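Local coordinates for L-iditol 2-dehydrogenase (PDB 4OH1) that probably oxidises L-iditol and related polyols with NAD+ as the electron acceptor, as a zinc-binding member of the alcohol dehydrogenase family, at the interface of chains A and B and the interface of chains A and C. Coordinates in Å, arbitrary orientation; residue numbers count along the deposited sequence, not the author numbering. Chains: chain A/B/C, L-iditol 2-dehydrogenase.

Contact 1 joins chain A to chain B, contact 2 joins it to chain C, and their C-alpha centres lie about 25 Å apart. They share no residue. Contact 1 uses a loop and a 3-10 helix of the GroES-like region and brings A:Met90 and A:Met138 against the structural zinc loop of B. Contact 2 inserts C:Tyr173 among three helices of A; one of them, 156-168, also carries A:Glu157, a ligand of the other zinc site. Each interface is two-fold symmetric, so chain A uses separate surfaces for two partners, consistent with the four-copy deposited assembly, although the coordinates alone do not prove a tetramer in solution.

Contact 1: the interface of chains A and B. Residues chain A 90, 92, 138-139; chain B 106, 108, 122.
The loop that follows helix 85-89 of chain A, with A:Met90, and the 3-10 helix 138-140, with A:Met138, meet the zinc-binding loop of chain B between strand 103-104 and helix 110-113, where B:Cys108 faces the partner. B:Cys108 is not one of the four cysteines that hold the structural zinc ion (B:Cys106, B:Cys109, B:Cys112 and B:Cys120); its SG points instead at the junction of two neighbouring selenomethionine chains, 3.9 Å from CG of A:Met90. Next to that CG, the terminal methyl CE of A:Met138 is 4.1 Å from SG of B:Cys108; its extended chain beyond CG (chi2 -166°) brings the methyl up in front of the sulfur. A:Met90 is bent instead (chi2 -75°), which turns its selenium toward the neighbouring loop of B, with A:Met90 SE 4.2 Å from the side-chain amide oxygen OD1 of B:Asn122. CB of B:Cys108 comes 4.1 Å from CA of A:Ser139, a marginal contact. The ring of A:Phe92 borders the same patch, its tip CZ approaching the carbonyl O of B:Cys108.

Contact across this patch is therefore mostly van der Waals, with polar linkage supplied by a water. Within B, the backbone N of B:Cys108 donates a nearly straight hydrogen bond (165° at H) to SG of the zinc ligand B:Cys106, 3.2 Å away; this may help stabilise the metal-bound sulfur and ties the interface residue to the zinc site. The bridging water lies 2.8 Å from O of A:Met90 and 3.0 Å from the carbonyl O of B:Cys108.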
HETATM    1  N   MSE A  90      -7.333  18.743 -29.022  1.00 53.59           N
HETATM    2  CA  MSE A  90      -7.409  18.122 -27.702  1.00 50.07           C
HETATM    3  C   MSE A  90      -8.068  19.046 -26.680  1.00 48.65           C
HETATM    4  O   MSE A  90      -8.036  18.795 -25.459  1.00 49.33           O
HETATM    5  CB  MSE A  90      -6.019  17.748 -27.219  1.00 55.10           C
HETATM    6  CG  MSE A  90      -5.344  16.763 -28.126  1.00 64.61           C
HETATM    7 SE   MSE A  90      -6.046  14.943 -27.933  0.75 79.11          SE
HETATM    8  CE  MSE A  90      -6.160  14.520 -29.864  1.00 81.54           C
ATOM      9  N   PHE A  92      -7.383  22.459 -26.056  1.00 46.82           N
ATOM     10  CA  PHE A  92      -6.722  23.655 -25.491  1.00 41.87           C
ATOM     11  C   PHE A  92      -7.103  24.846 -26.353  1.00 45.20           C
ATOM     12  O   PHE A  92      -7.153  24.742 -27.577  1.00 45.62           O
ATOM     13  CB  PHE A  92      -5.211  23.474 -25.470  1.00 41.37           C
ATOM     14  CG  PHE A  92      -4.741  22.349 -24.590  1.00 38.99           C
ATOM     15  CD1 PHE A  92      -4.552  22.543 -23.245  1.00 38.24           C
ATOM     16  CD2 PHE A  92      -4.485  21.116 -25.114  1.00 37.83           C
ATOM     17  CE1 PHE A  92      -4.092  21.532 -22.442  1.00 38.42           C
ATOM     18  CE2 PHE A  92      -4.054  20.090 -24.328  1.00 40.49           C
ATOM     19  CZ  PHE A  92      -3.836  20.301 -22.965  1.00 38.69           C
HETATM   20  N   MSE A 138       1.741  20.046 -25.432  1.00 38.79           N
HETATM   21  CA  MSE A 138       0.434  20.024 -24.789  1.00 38.88           C
HETATM   22  C   MSE A 138       0.355  19.098 -23.537  1.00 37.70           C
HETATM   23  O   MSE A 138      -0.332  19.391 -22.613  1.00 36.84           O
HETATM   24  CB  MSE A 138      -0.624  19.613 -25.818  1.00 40.93           C
HETATM   25  CG  MSE A 138      -0.462  18.206 -26.360  1.00 44.43           C
HETATM   26 SE   MSE A 138      -1.578  17.890 -27.992  0.75 50.42          SE
HETATM   27  CE  MSE A 138      -1.149  15.958 -28.230  1.00 48.88           C
ATOM     28  N   SER A 139       1.095  18.003 -23.521  1.00 36.19           N
ATOM     29  CA  SER A 139       1.176  17.137 -22.394  1.00 37.63           C
ATOM     30  C   SER A 139       1.735  17.827 -21.158  1.00 36.87           C
ATOM     31  O   SER A 139       1.494  17.369 -20.076  1.00 33.48           O
ATOM     32  CB  SER A 139       2.040  15.934 -22.698  1.00 41.18           C
ATOM     33  OG  SER A 139       3.425  16.284 -22.830  1.00 41.76           O
TER
ATOM     34  N   CYS B 106      -3.800   9.423 -24.705  1.00 44.68           N
ATOM     35  CA  CYS B 106      -3.632  10.745 -25.312  1.00 44.15           C
ATOM     36  C   CYS B 106      -2.558  11.547 -24.583  1.00 46.89           C
ATOM     37  O   CYS B 106      -2.003  12.512 -25.129  1.00 51.02           O
ATOM     38  CB  CYS B 106      -4.959  11.506 -25.296  1.00 45.11           C
ATOM     39  SG  CYS B 106      -5.340  12.256 -23.716  1.00 45.58           S
ATOM     40  N   CYS B 108      -2.761  13.750 -22.506  1.00 43.38           N
ATOM     41  CA  CYS B 108      -3.068  15.131 -22.161  1.00 48.51           C
ATOM     42  C   CYS B 108      -4.470  15.385 -21.660  1.00 46.52           C
ATOM     43  O   CYS B 108      -4.921  16.511 -21.699  1.00 53.61           O
ATOM     44  CB  CYS B 108      -2.688  16.100 -23.313  1.00 54.05           C
ATOM     45  SG  CYS B 108      -3.514  15.778 -24.839  1.00 57.39           S
ATOM     46  N   ASN B 122      -9.606  10.295 -23.966  1.00 54.44           N
ATOM     47  CA  ASN B 122      -9.555  10.317 -25.429  1.00 52.88           C
ATOM     48  C   ASN B 122      -8.907   9.048 -25.940  1.00 51.03           C
ATOM     49  O   ASN B 122      -8.050   9.069 -26.832  1.00 49.70           O
ATOM     50  CB  ASN B 122      -8.757  11.500 -25.924  1.00 58.80           C
ATOM     51  CG  ASN B 122      -9.242  12.778 -25.345  1.00 62.39           C
ATOM     52  OD1 ASN B 122      -8.488  13.543 -24.761  1.00 66.67           O
ATOM     53  ND2 ASN B 122     -10.528  12.983 -25.428  1.00 65.65           N
TER
HETATM   54  O   HOH W   1      -7.216  16.895 -23.552  1.00 57.32           O

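Contact 2: the interface of chains A and C. Residues chain A 163, 166-167, 192, 195-196, 307, 311; chain C 173-174, 197.
C:Tyr173, in the loop between helix 156-168 and strand 176-180 of chain C, inserts its side chain among helices 156-168, 184-194 and 305-311 of chain A. Its CG is anti to the carbonyl carbon and beside the backbone N (chi1 -67°), a turn that takes the ring into chain A. CB has two neighbours on the chain A side, the branch methyl CD2 of A:Leu163 and the aliphatic CD of A:Lys307. At CG the ring begins, and A:Leu163 CD2 sits over its face, 3.5 Å from C:Tyr173 CG and offset toward the rim, in a CH-pi contact. CD1 and CD2, the ring carbons next to CG, meet different groups. C:Tyr173 CD1 has the terminal methyl CE of A:Met311 at 4.0 Å, whereas C:Tyr173 CD2 presents its edge, in the ring plane, to the carboxylate oxygen OE2 of A:Glu167 at 3.6 Å. That carboxylate is held by a salt bridge within chain A: NZ of A:Lys307 reaches the syn lone pair of A:Glu167 OE2 at 2.8 Å, which should balance charge beside the aromatic edge. Farther out, C:Tyr173 CE1 lies 3.7 Å from A:Leu192 CD2, a methyl on the same side of the ring plane as A:Leu163, while CE2 passes CG of A:Glu167. CZ approaches the methyl of A:Ala196.

At the tip, the phenolic OH of C:Tyr173 donates to the backbone carbonyl O of A:Leu192, 2.7 Å away, in the last turn of helix 184-194. The donor stands 58° out of the carbonyl plane with a C=O...donor angle of 116°, so neither lone pair is addressed directly; the helix C-terminal end would still favour a donor there. The hydroxyl is further packed by A:Ala166 CB and, tightly, by A:Ala196 CB, which lies 3.2 Å from C:Tyr173 OH.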
ATOM      1  N   LEU A 163       4.133  17.633  -2.075  1.00 28.23           N
ATOM      2  CA  LEU A 163       3.176  16.548  -2.004  1.00 29.05           C
ATOM      3  C   LEU A 163       3.851  15.203  -2.125  1.00 30.06           C
ATOM      4  O   LEU A 163       3.495  14.288  -1.390  1.00 31.89           O
ATOM      5  CB  LEU A 163       2.089  16.651  -3.092  1.00 29.32           C
ATOM      6  CG  LEU A 163       1.016  17.682  -2.822  1.00 33.32           C
ATOM      7  CD1 LEU A 163       0.359  18.095  -4.101  1.00 34.73           C
ATOM      8  CD2 LEU A 163      -0.039  17.146  -1.921  1.00 34.21           C
ATOM      9  N   ALA A 166       5.764  14.449   1.126  1.00 29.39           N
ATOM     10  CA  ALA A 166       4.847  14.125   2.213  1.00 30.26           C
ATOM     11  C   ALA A 166       4.303  12.736   2.070  1.00 32.67           C
ATOM     12  O   ALA A 166       4.227  11.997   3.040  1.00 32.28           O
ATOM     13  CB  ALA A 166       3.712  15.112   2.334  1.00 30.17           C
ATOM     14  N   GLU A 167       3.984  12.350   0.854  1.00 30.65           N
ATOM     15  CA  GLU A 167       3.448  11.043   0.629  1.00 29.05           C
ATOM     16  C   GLU A 167       4.481  10.006   0.843  1.00 30.11           C
ATOM     17  O   GLU A 167       4.197   8.940   1.349  1.00 32.14           O
ATOM     18  CB  GLU A 167       2.915  10.944  -0.796  1.00 32.11           C
ATOM     19  CG  GLU A 167       1.636  11.716  -0.937  1.00 36.53           C
ATOM     20  CD  GLU A 167       1.106  11.857  -2.365  1.00 40.40           C
ATOM     21  OE1 GLU A 167       1.838  11.551  -3.339  1.00 38.98           O
ATOM     22  OE2 GLU A 167      -0.069  12.309  -2.496  1.00 41.09           O
ATOM     23  N   LEU A 192       0.845  20.914   4.544  1.00 27.05           N
ATOM     24  CA  LEU A 192       0.467  19.601   4.104  1.00 29.02           C
ATOM     25  C   LEU A 192       0.498  18.577   5.205  1.00 30.34           C
ATOM     26  O   LEU A 192      -0.288  17.612   5.146  1.00 32.70           O
ATOM     27  CB  LEU A 192       1.353  19.105   2.950  1.00 28.08           C
ATOM     28  CG  LEU A 192       1.188  19.781   1.600  1.00 29.65           C
ATOM     29  CD1 LEU A 192       2.213  19.260   0.694  1.00 28.59           C
ATOM     30  CD2 LEU A 192      -0.199  19.585   1.008  1.00 31.52           C
ATOM     31  N   LEU A 195      -2.707  18.872   6.844  1.00 36.47           N
ATOM     32  CA  LEU A 195      -3.793  18.390   5.977  1.00 37.72           C
ATOM     33  C   LEU A 195      -3.630  16.919   5.725  1.00 37.80           C
ATOM     34  O   LEU A 195      -4.370  16.358   4.945  1.00 42.15           O
ATOM     35  CB  LEU A 195      -3.829  19.113   4.613  1.00 34.52           C
ATOM     36  CG  LEU A 195      -4.199  20.582   4.749  1.00 38.28           C
ATOM     37  CD1 LEU A 195      -3.753  21.325   3.526  1.00 41.00           C
ATOM     38  CD2 LEU A 195      -5.680  20.722   4.914  1.00 41.88           C
ATOM     39  N   ALA A 196      -2.659  16.300   6.357  1.00 32.92           N
ATOM     40  CA  ALA A 196      -2.589  14.829   6.329  1.00 30.35           C
ATOM     41  C   ALA A 196      -2.804  14.202   7.725  1.00 31.95           C
ATOM     42  O   ALA A 196      -2.500  13.034   7.965  1.00 35.34           O
ATOM     43  CB  ALA A 196      -1.297  14.445   5.751  1.00 30.03           C
ATOM     44  N   LYS A 307      -3.464  16.873  -8.941  1.00 29.82           N
ATOM     45  CA  LYS A 307      -3.569  16.871  -7.459  1.00 29.14           C
ATOM     46  C   LYS A 307      -3.175  18.196  -6.830  1.00 25.61           C
ATOM     47  O   LYS A 307      -3.891  18.844  -6.025  1.00 27.67           O
ATOM     48  CB  LYS A 307      -2.737  15.705  -6.925  1.00 31.14           C
ATOM     49  CG  LYS A 307      -2.828  15.514  -5.423  1.00 32.98           C
ATOM     50  CD  LYS A 307      -1.815  14.579  -4.901  1.00 31.88           C
ATOM     51  CE  LYS A 307      -2.018  13.184  -5.410  1.00 31.50           C
ATOM     52  NZ  LYS A 307      -0.802  12.427  -5.159  1.00 31.87           N
HETATM   53  N   MSE A 311      -5.272  21.089  -4.746  1.00 31.05           N
HETATM   54  CA  MSE A 311      -4.888  21.496  -3.383  1.00 31.06           C
HETATM   55  C   MSE A 311      -4.706  22.997  -3.178  1.00 30.57           C
HETATM   56  O   MSE A 311      -4.806  23.547  -2.060  1.00 29.22           O
HETATM   57  CB  MSE A 311      -3.585  20.848  -3.015  1.00 30.50           C
HETATM   58  CG  MSE A 311      -3.691  19.353  -2.831  1.00 30.47           C
HETATM   59 SE   MSE A 311      -4.936  18.849  -1.367  0.75 36.34          SE
HETATM   60  CE  MSE A 311      -4.223  19.731   0.237  1.00 35.21           C
TER
ATOM     61  N   TYR C 173      -4.839  13.527  -0.262  1.00 31.37           N
ATOM     62  CA  TYR C 173      -4.676  14.824  -0.898  1.00 30.76           C
ATOM     63  C   TYR C 173      -5.440  14.921  -2.201  1.00 31.61           C
ATOM     64  O   TYR C 173      -5.259  14.112  -3.133  1.00 29.16           O
ATOM     65  CB  TYR C 173      -3.188  15.084  -1.173  1.00 34.26           C
ATOM     66  CG  TYR C 173      -2.292  15.268   0.034  1.00 29.70           C
ATOM     67  CD1 TYR C 173      -2.561  16.213   0.968  1.00 31.19           C
ATOM     68  CD2 TYR C 173      -1.155  14.502   0.184  1.00 29.81           C
ATOM     69  CE1 TYR C 173      -1.722  16.385   2.057  1.00 32.32           C
ATOM     70  CE2 TYR C 173      -0.331  14.677   1.232  1.00 31.41           C
ATOM     71  CZ  TYR C 173      -0.611  15.605   2.178  1.00 31.69           C
ATOM     72  OH  TYR C 173       0.238  15.768   3.250  1.00 32.16           O
ATOM     73  N   GLY C 174      -6.272  15.947  -2.299  1.00 28.30           N
ATOM     74  CA  GLY C 174      -6.852  16.228  -3.571  1.00 33.28           C
ATOM     75  C   GLY C 174      -8.038  15.366  -3.995  1.00 31.37           C
ATOM     76  O   GLY C 174      -8.584  15.561  -5.079  1.00 28.81           O
ATOM     77  N   GLY C 197      -6.632  15.929   3.615  1.00 31.45           N
ATOM     78  CA  GLY C 197      -6.371  16.575   2.382  1.00 31.44           C
ATOM     79  C   GLY C 197      -7.443  16.583   1.324  1.00 34.55           C
ATOM     80  O   GLY C 197      -7.173  16.976   0.175  1.00 34.14           O
TER